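Local coordinates for protein malonyl-CoA decarboxylase (Rhodopseudomonas palustris, PDB 4KSA) that probably catalyses the decarboxylation of malonyl-CoA to acetyl-CoA and carbon dioxide, and assembles from several identical subunits, at residues A[132-144]-A[157-169]. Sequence-based numbering, arbitrary orientation.
With MG (magnesium ion), chain E.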
ATOM      1  N   GLY A 132     -24.226   1.092   7.398  1.00 38.48           N
ATOM      2  CA  GLY A 132     -25.060   0.238   8.234  1.00 39.22           C
ATOM      3  C   GLY A 132     -24.525  -0.115   9.617  1.00 38.74           C
ATOM      4  O   GLY A 132     -25.190   0.119  10.629  1.00 34.92           O
ATOM      5  N   THR A 133     -23.322  -0.683   9.657  1.00 38.99           N
ATOM      6  CA  THR A 133     -22.719  -1.082  10.918  1.00 38.75           C
ATOM      7  C   THR A 133     -22.617   0.076  11.893  1.00 39.52           C
ATOM      8  O   THR A 133     -22.953  -0.060  13.071  1.00 40.20           O
ATOM      9  CB  THR A 133     -21.336  -1.663  10.707  1.00 37.35           C
ATOM     10  OG1 THR A 133     -21.442  -2.821   9.878  1.00 41.43           O
ATOM     11  CG2 THR A 133     -20.720  -2.064  12.033  1.00 38.46           C
ATOM     12  N   ALA A 134     -22.152   1.220  11.405  1.00 39.02           N
ATOM     13  CA  ALA A 134     -22.005   2.393  12.256  1.00 37.52           C
ATOM     14  C   ALA A 134     -23.367   2.793  12.820  1.00 35.55           C
ATOM     15  O   ALA A 134     -23.501   3.101  13.999  1.00 35.01           O
ATOM     16  CB  ALA A 134     -21.396   3.540  11.464  1.00 34.75           C
ATOM     17  N   ALA A 135     -24.378   2.781  11.965  1.00 34.47           N
ATOM     18  CA  ALA A 135     -25.718   3.136  12.390  1.00 32.56           C
ATOM     19  C   ALA A 135     -26.217   2.115  13.428  1.00 32.71           C
ATOM     20  O   ALA A 135     -26.848   2.486  14.418  1.00 31.99           O
ATOM     21  CB  ALA A 135     -26.634   3.182  11.184  1.00 29.30           C
ATOM     22  N   LEU A 136     -25.930   0.831  13.209  1.00 32.29           N
ATOM     23  CA  LEU A 136     -26.359  -0.188  14.150  1.00 33.04           C
ATOM     24  C   LEU A 136     -25.682  -0.027  15.496  1.00 33.38           C
ATOM     25  O   LEU A 136     -26.265  -0.345  16.525  1.00 36.12           O
ATOM     26  CB  LEU A 136     -26.079  -1.594  13.619  1.00 35.18           C
ATOM     27  CG  LEU A 136     -27.167  -2.293  12.800  1.00 37.58           C
ATOM     28  CD1 LEU A 136     -28.502  -2.251  13.539  1.00 38.64           C
ATOM     29  CD2 LEU A 136     -27.304  -1.616  11.483  1.00 40.74           C
ATOM     30  N   VAL A 137     -24.450   0.456  15.503  1.00 32.18           N
ATOM     31  CA  VAL A 137     -23.755   0.640  16.765  1.00 32.57           C
ATOM     32  C   VAL A 137     -24.425   1.773  17.518  1.00 32.78           C
ATOM     33  O   VAL A 137     -24.636   1.691  18.736  1.00 31.79           O
ATOM     34  CB  VAL A 137     -22.260   0.977  16.560  1.00 33.63           C
ATOM     35  CG1 VAL A 137     -21.624   1.396  17.888  1.00 29.98           C
ATOM     36  CG2 VAL A 137     -21.537  -0.238  15.977  1.00 33.59           C
ATOM     37  N   LYS A 138     -24.763   2.831  16.784  1.00 34.48           N
ATOM     38  CA  LYS A 138     -25.412   3.993  17.371  1.00 35.50           C
ATOM     39  C   LYS A 138     -26.768   3.581  17.901  1.00 35.47           C
ATOM     40  O   LYS A 138     -27.179   4.028  18.960  1.00 35.04           O
ATOM     41  CB  LYS A 138     -25.556   5.118  16.345  1.00 37.73           C
ATOM     42  CG  LYS A 138     -24.688   6.356  16.650  1.00 44.95           C
ATOM     43  CD  LYS A 138     -23.180   6.026  16.626  1.00 51.85           C
ATOM     44  CE  LYS A 138     -22.682   5.683  15.191  1.00 56.32           C
ATOM     45  NZ  LYS A 138     -21.369   4.952  15.098  1.00 53.33           N
HETATM   46  N   MSE A 139     -27.445   2.704  17.170  1.00 38.36           N
HETATM   47  CA  MSE A 139     -28.759   2.208  17.574  1.00 40.62           C
HETATM   48  C   MSE A 139     -28.640   1.322  18.817  1.00 37.95           C
HETATM   49  O   MSE A 139     -29.478   1.361  19.708  1.00 34.56           O
HETATM   50  CB  MSE A 139     -29.390   1.421  16.420  1.00 48.21           C
HETATM   51  CG  MSE A 139     -30.823   0.913  16.690  1.00 57.21           C
HETATM   52 SE   MSE A 139     -31.695   0.202  15.092  1.00 67.53          SE
HETATM   53  CE  MSE A 139     -31.858  -1.639  15.588  1.00 62.38           C
ATOM     54  N   ARG A 140     -27.585   0.528  18.882  1.00 36.70           N
ATOM     55  CA  ARG A 140     -27.396  -0.325  20.026  1.00 37.79           C
ATOM     56  C   ARG A 140     -27.098   0.554  21.240  1.00 37.20           C
ATOM     57  O   ARG A 140     -27.472   0.241  22.364  1.00 38.08           O
ATOM     58  CB  ARG A 140     -26.250  -1.302  19.765  1.00 39.96           C
ATOM     59  CG  ARG A 140     -26.267  -2.497  20.698  1.00 42.58           C
ATOM     60  CD  ARG A 140     -24.879  -2.844  21.210  1.00 42.14           C
ATOM     61  NE  ARG A 140     -25.005  -3.704  22.376  1.00 41.94           N
ATOM     62  CZ  ARG A 140     -24.018  -4.015  23.200  1.00 42.43           C
ATOM     63  NH1 ARG A 140     -24.261  -4.805  24.237  1.00 45.15           N
ATOM     64  NH2 ARG A 140     -22.800  -3.542  22.997  1.00 41.95           N
ATOM     65  N   GLU A 141     -26.419   1.665  21.007  1.00 38.56           N
ATOM     66  CA  GLU A 141     -26.106   2.592  22.094  1.00 40.19           C
ATOM     67  C   GLU A 141     -27.425   3.077  22.721  1.00 39.59           C
ATOM     68  O   GLU A 141     -27.538   3.197  23.941  1.00 36.51           O
ATOM     69  CB  GLU A 141     -25.312   3.778  21.551  1.00 40.45           C
ATOM     70  CG  GLU A 141     -24.934   4.811  22.581  1.00 43.70           C
ATOM     71  CD  GLU A 141     -24.189   5.996  21.966  1.00 50.09           C
ATOM     72  OE1 GLU A 141     -23.982   6.995  22.686  1.00 51.84           O
ATOM     73  OE2 GLU A 141     -23.798   5.930  20.769  1.00 51.11           O
ATOM     74  N   ALA A 142     -28.414   3.336  21.862  1.00 38.99           N
ATOM     75  CA  ALA A 142     -29.735   3.788  22.273  1.00 39.27           C
ATOM     76  C   ALA A 142     -30.449   2.742  23.116  1.00 40.34           C
ATOM     77  O   ALA A 142     -30.978   3.054  24.178  1.00 40.04           O
ATOM     78  CB  ALA A 142     -30.573   4.113  21.056  1.00 38.73           C
ATOM     79  N   VAL A 143     -30.474   1.496  22.656  1.00 40.82           N
ATOM     80  CA  VAL A 143     -31.152   0.496  23.454  1.00 41.94           C
ATOM     81  C   VAL A 143     -30.397   0.323  24.776  1.00 43.39           C
ATOM     82  O   VAL A 143     -31.010   0.074  25.806  1.00 44.83           O
ATOM     83  CB  VAL A 143     -31.323  -0.862  22.692  1.00 40.02           C
ATOM     84  CG1 VAL A 143     -30.707  -0.770  21.328  1.00 40.19           C
ATOM     85  CG2 VAL A 143     -30.737  -2.011  23.494  1.00 38.58           C
ATOM     86  N   LEU A 144     -29.075   0.476  24.761  1.00 42.45           N
ATOM     87  CA  LEU A 144     -28.323   0.336  26.005  1.00 40.75           C
ATOM     88  C   LEU A 144     -28.722   1.435  26.970  1.00 40.51           C
ATOM     89  O   LEU A 144     -28.828   1.206  28.173  1.00 41.65           O
ATOM     90  CB  LEU A 144     -26.809   0.392  25.764  1.00 37.44           C
ATOM     91  CG  LEU A 144     -26.223  -0.968  25.377  1.00 38.87           C
ATOM     92  CD1 LEU A 144     -24.775  -0.866  24.926  1.00 37.67           C
ATOM     93  CD2 LEU A 144     -26.347  -1.874  26.567  1.00 36.58           C
ATOM     94  N   ASP A 157     -30.951  -6.256  23.176  1.00 47.08           N
ATOM     95  CA  ASP A 157     -29.521  -6.092  23.280  1.00 47.81           C
ATOM     96  C   ASP A 157     -28.806  -7.425  23.098  1.00 48.68           C
ATOM     97  O   ASP A 157     -27.704  -7.476  22.550  1.00 47.56           O
ATOM     98  CB  ASP A 157     -29.139  -5.506  24.628  1.00 47.91           C
ATOM     99  CG  ASP A 157     -27.642  -5.344  24.774  1.00 50.92           C
ATOM    100  OD1 ASP A 157     -27.048  -5.894  25.739  1.00 52.48           O
ATOM    101  OD2 ASP A 157     -27.055  -4.673  23.904  1.00 51.10           O
ATOM    102  N   ASP A 158     -29.431  -8.502  23.561  1.00 48.15           N
ATOM    103  CA  ASP A 158     -28.820  -9.816  23.440  1.00 48.77           C
ATOM    104  C   ASP A 158     -28.670 -10.226  21.982  1.00 48.56           C
ATOM    105  O   ASP A 158     -27.728 -10.936  21.628  1.00 49.43           O
ATOM    106  CB  ASP A 158     -29.631 -10.875  24.200  1.00 48.84           C
ATOM    107  CG  ASP A 158     -29.429 -10.808  25.712  1.00 49.89           C
ATOM    108  OD1 ASP A 158     -29.981 -11.686  26.414  1.00 51.18           O
ATOM    109  OD2 ASP A 158     -28.732  -9.891  26.202  1.00 48.29           O
ATOM    110  N   ASP A 159     -29.582  -9.781  21.129  1.00 47.09           N
ATOM    111  CA  ASP A 159     -29.479 -10.136  19.724  1.00 49.41           C
ATOM    112  C   ASP A 159     -28.390  -9.319  19.040  1.00 48.87           C
ATOM    113  O   ASP A 159     -27.699  -9.814  18.143  1.00 49.92           O
ATOM    114  CB  ASP A 159     -30.828  -9.942  19.023  1.00 52.30           C
ATOM    115  CG  ASP A 159     -31.825 -11.031  19.385  1.00 54.24           C
ATOM    116  OD1 ASP A 159     -33.038 -10.739  19.462  1.00 55.14           O
ATOM    117  OD2 ASP A 159     -31.386 -12.186  19.586  1.00 54.48           O
ATOM    118  N   PHE A 160     -28.234  -8.071  19.469  1.00 45.66           N
ATOM    119  CA  PHE A 160     -27.211  -7.205  18.908  1.00 43.27           C
ATOM    120  C   PHE A 160     -25.840  -7.785  19.210  1.00 41.15           C
ATOM    121  O   PHE A 160     -24.972  -7.820  18.348  1.00 41.19           O
ATOM    122  CB  PHE A 160     -27.313  -5.795  19.502  1.00 42.72           C
ATOM    123  CG  PHE A 160     -28.247  -4.895  18.760  1.00 42.00           C
ATOM    124  CD1 PHE A 160     -27.837  -4.257  17.603  1.00 41.53           C
ATOM    125  CD2 PHE A 160     -29.543  -4.684  19.214  1.00 43.77           C
ATOM    126  CE1 PHE A 160     -28.698  -3.415  16.905  1.00 40.44           C
ATOM    127  CE2 PHE A 160     -30.408  -3.846  18.524  1.00 43.56           C
ATOM    128  CZ  PHE A 160     -29.977  -3.212  17.369  1.00 41.77           C
ATOM    129  N   VAL A 161     -25.655  -8.235  20.444  1.00 39.48           N
ATOM    130  CA  VAL A 161     -24.390  -8.805  20.869  1.00 37.67           C
ATOM    131  C   VAL A 161     -24.066 -10.078  20.083  1.00 38.96           C
ATOM    132  O   VAL A 161     -22.918 -10.307  19.727  1.00 40.72           O
ATOM    133  CB  VAL A 161     -24.396  -9.089  22.398  1.00 35.47           C
ATOM    134  CG1 VAL A 161     -23.110  -9.798  22.827  1.00 32.42           C
ATOM    135  CG2 VAL A 161     -24.525  -7.780  23.159  1.00 31.13           C
ATOM    136  N   HIS A 162     -25.063 -10.899  19.782  1.00 38.38           N
ATOM    137  CA  HIS A 162     -24.774 -12.105  19.027  1.00 39.21           C
ATOM    138  C   HIS A 162     -24.221 -11.762  17.640  1.00 38.39           C
ATOM    139  O   HIS A 162     -23.263 -12.379  17.184  1.00 39.34           O
ATOM    140  CB  HIS A 162     -26.026 -12.981  18.885  1.00 40.46           C
ATOM    141  CG  HIS A 162     -25.799 -14.233  18.089  1.00 42.21           C
ATOM    142  ND1 HIS A 162     -24.980 -15.255  18.523  1.00 40.71           N
ATOM    143  CD2 HIS A 162     -26.254 -14.610  16.869  1.00 42.49           C
ATOM    144  CE1 HIS A 162     -24.939 -16.207  17.605  1.00 41.58           C
ATOM    145  NE2 HIS A 162     -25.702 -15.839  16.592  1.00 43.51           N
ATOM    146  N   LEU A 163     -24.816 -10.779  16.974  1.00 37.30           N
ATOM    147  CA  LEU A 163     -24.356 -10.397  15.639  1.00 37.50           C
ATOM    148  C   LEU A 163     -23.044  -9.598  15.656  1.00 37.44           C
ATOM    149  O   LEU A 163     -22.123  -9.930  14.900  1.00 38.72           O
ATOM    150  CB  LEU A 163     -25.456  -9.625  14.899  1.00 35.33           C
ATOM    151  CG  LEU A 163     -26.767 -10.419  14.758  1.00 37.18           C
ATOM    152  CD1 LEU A 163     -27.916  -9.509  14.345  1.00 37.95           C
ATOM    153  CD2 LEU A 163     -26.573 -11.542  13.753  1.00 36.80           C
ATOM    154  N   PHE A 164     -22.957  -8.575  16.514  1.00 35.23           N
ATOM    155  CA  PHE A 164     -21.750  -7.752  16.648  1.00 35.24           C
ATOM    156  C   PHE A 164     -20.546  -8.631  16.966  1.00 38.02           C
ATOM    157  O   PHE A 164     -19.445  -8.427  16.440  1.00 38.14           O
ATOM    158  CB  PHE A 164     -21.878  -6.727  17.785  1.00 32.52           C
ATOM    159  CG  PHE A 164     -22.669  -5.510  17.436  1.00 29.41           C
ATOM    160  CD1 PHE A 164     -22.682  -4.419  18.296  1.00 28.44           C
ATOM    161  CD2 PHE A 164     -23.429  -5.458  16.265  1.00 30.11           C
ATOM    162  CE1 PHE A 164     -23.440  -3.283  18.008  1.00 26.58           C
ATOM    163  CE2 PHE A 164     -24.196  -4.335  15.956  1.00 28.06           C
ATOM    164  CZ  PHE A 164     -24.200  -3.239  16.835  1.00 29.62           C
ATOM    165  N   THR A 165     -20.754  -9.600  17.849  1.00 39.09           N
ATOM    166  CA  THR A 165     -19.684 -10.504  18.224  1.00 40.91           C
ATOM    167  C   THR A 165     -19.153 -11.208  16.985  1.00 43.66           C
ATOM    168  O   THR A 165     -17.936 -11.305  16.781  1.00 44.94           O
ATOM    169  CB  THR A 165     -20.171 -11.546  19.239  1.00 40.30           C
ATOM    170  OG1 THR A 165     -20.340 -10.909  20.510  1.00 40.47           O
ATOM    171  CG2 THR A 165     -19.176 -12.682  19.372  1.00 37.37           C
ATOM    172  N   SER A 166     -20.065 -11.687  16.143  1.00 44.53           N
ATOM    173  CA  SER A 166     -19.649 -12.372  14.939  1.00 43.95           C
ATOM    174  C   SER A 166     -19.038 -11.425  13.912  1.00 43.76           C
ATOM    175  O   SER A 166     -18.157 -11.820  13.152  1.00 46.17           O
ATOM    176  CB  SER A 166     -20.817 -13.108  14.313  1.00 43.70           C
ATOM    177  OG  SER A 166     -20.349 -13.868  13.215  1.00 47.23           O
ATOM    178  N   TRP A 167     -19.489 -10.177  13.884  1.00 41.03           N
ATOM    179  CA  TRP A 167     -18.948  -9.233  12.916  1.00 41.25           C
ATOM    180  C   TRP A 167     -17.602  -8.648  13.314  1.00 40.87           C
ATOM    181  O   TRP A 167     -16.718  -8.512  12.476  1.00 41.97           O
ATOM    182  CB  TRP A 167     -19.905  -8.068  12.677  1.00 40.85           C
ATOM    183  CG  TRP A 167     -21.247  -8.459  12.217  1.00 38.29           C
ATOM    184  CD1 TRP A 167     -21.637  -9.679  11.763  1.00 37.85           C
ATOM    185  CD2 TRP A 167     -22.407  -7.627  12.204  1.00 37.52           C
ATOM    186  NE1 TRP A 167     -22.977  -9.663  11.472  1.00 37.91           N
ATOM    187  CE2 TRP A 167     -23.473  -8.413  11.736  1.00 37.33           C
ATOM    188  CE3 TRP A 167     -22.646  -6.286  12.543  1.00 37.68           C
ATOM    189  CZ2 TRP A 167     -24.771  -7.908  11.603  1.00 39.75           C
ATOM    190  CZ3 TRP A 167     -23.925  -5.785  12.414  1.00 37.83           C
ATOM    191  CH2 TRP A 167     -24.978  -6.594  11.946  1.00 39.09           C
ATOM    192  N   PHE A 168     -17.454  -8.265  14.576  1.00 38.89           N
ATOM    193  CA  PHE A 168     -16.196  -7.693  15.002  1.00 36.34           C
ATOM    194  C   PHE A 168     -15.238  -8.753  15.485  1.00 35.82           C
ATOM    195  O   PHE A 168     -14.871  -8.771  16.653  1.00 39.12           O
ATOM    196  CB  PHE A 168     -16.399  -6.654  16.104  1.00 33.19           C
ATOM    197  CG  PHE A 168     -17.142  -5.424  15.657  1.00 31.81           C
ATOM    198  CD1 PHE A 168     -18.528  -5.367  15.730  1.00 30.90           C
ATOM    199  CD2 PHE A 168     -16.459  -4.326  15.156  1.00 30.73           C
ATOM    200  CE1 PHE A 168     -19.215  -4.242  15.317  1.00 26.51           C
ATOM    201  CE2 PHE A 168     -17.147  -3.188  14.737  1.00 26.84           C
ATOM    202  CZ  PHE A 168     -18.518  -3.152  14.818  1.00 28.25           C
ATOM    203  N   ASN A 169     -14.831  -9.633  14.578  1.00 35.12           N
ATOM    204  CA  ASN A 169     -13.879 -10.692  14.893  1.00 36.19           C
ATOM    205  C   ASN A 169     -12.510 -10.091  15.242  1.00 36.72           C
ATOM    206  O   ASN A 169     -12.017  -9.211  14.530  1.00 36.67           O
ATOM    207  CB  ASN A 169     -13.727 -11.636  13.692  1.00 38.00           C
ATOM    208  CG  ASN A 169     -13.201 -10.929  12.437  1.00 40.64           C
ATOM    209  OD1 ASN A 169     -12.565 -11.556  11.585  1.00 41.78           O
ATOM    210  ND2 ASN A 169     -13.473  -9.628  12.316  1.00 38.40           N
TER
HETATM  211 MG    MG E 501     -26.383 -17.527  14.939  1.00 64.57          MG
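Asp157 OD2 takes two bonds from one arginine: NE of Arg140 reaches it at 2.7 Å, nearly along the C-O axis, and NH1 of Arg140 meets the syn lone pair of the same OD2 at 2.8 Å. This is a side-on salt bridge with the guanidinium and carboxylate only 5° from coplanar. NH2 of Arg140 turns to the carbonyls of Gly274 and Ala276, so the group is held from two directions and its rotation is fixed, while CD1 of Leu144, on its own helix, covers one face. Charge pairing here probably keeps both partners ionised.

The side chain of Arg140 is a knob among Asp157, Phe160, Val161 and Phe164. With CG anti to the backbone N (chi1 -162°), its methylenes run past Phe160, CB over one face of that ring and CG against its CB and CG, and CD comes obliquely to CE1 of Phe164 at 3.5 Å. Phe160 returns the fit, inserting its ring among Leu136, Met139, Arg140 and Val143; CD1 of Leu136 meets CE1 of Phe160 near the ring plane at 3.6 Å. One turn on, Phe164 puts its edge against the backbone, CZ lying 3.6 Å from O of Leu136. Thr133 CG2 then touches CZ of Phe168 at 3.7 Å, where the second helix has ended in an inverse gamma turn.

The helices run roughly antiparallel (148°), their axes 10.5 Å apart, as a helical hairpin of the N-terminal domain. Helix 118-126 packs on Leu136 and Phe160, and helices 52-68 and 71-83 cover Met139. His162 faces a second subunit, whose own His162 shares the magnesium ion, and Phe168 meets His221 edge-to-face just beyond strand 214-220 of the mixed sheet.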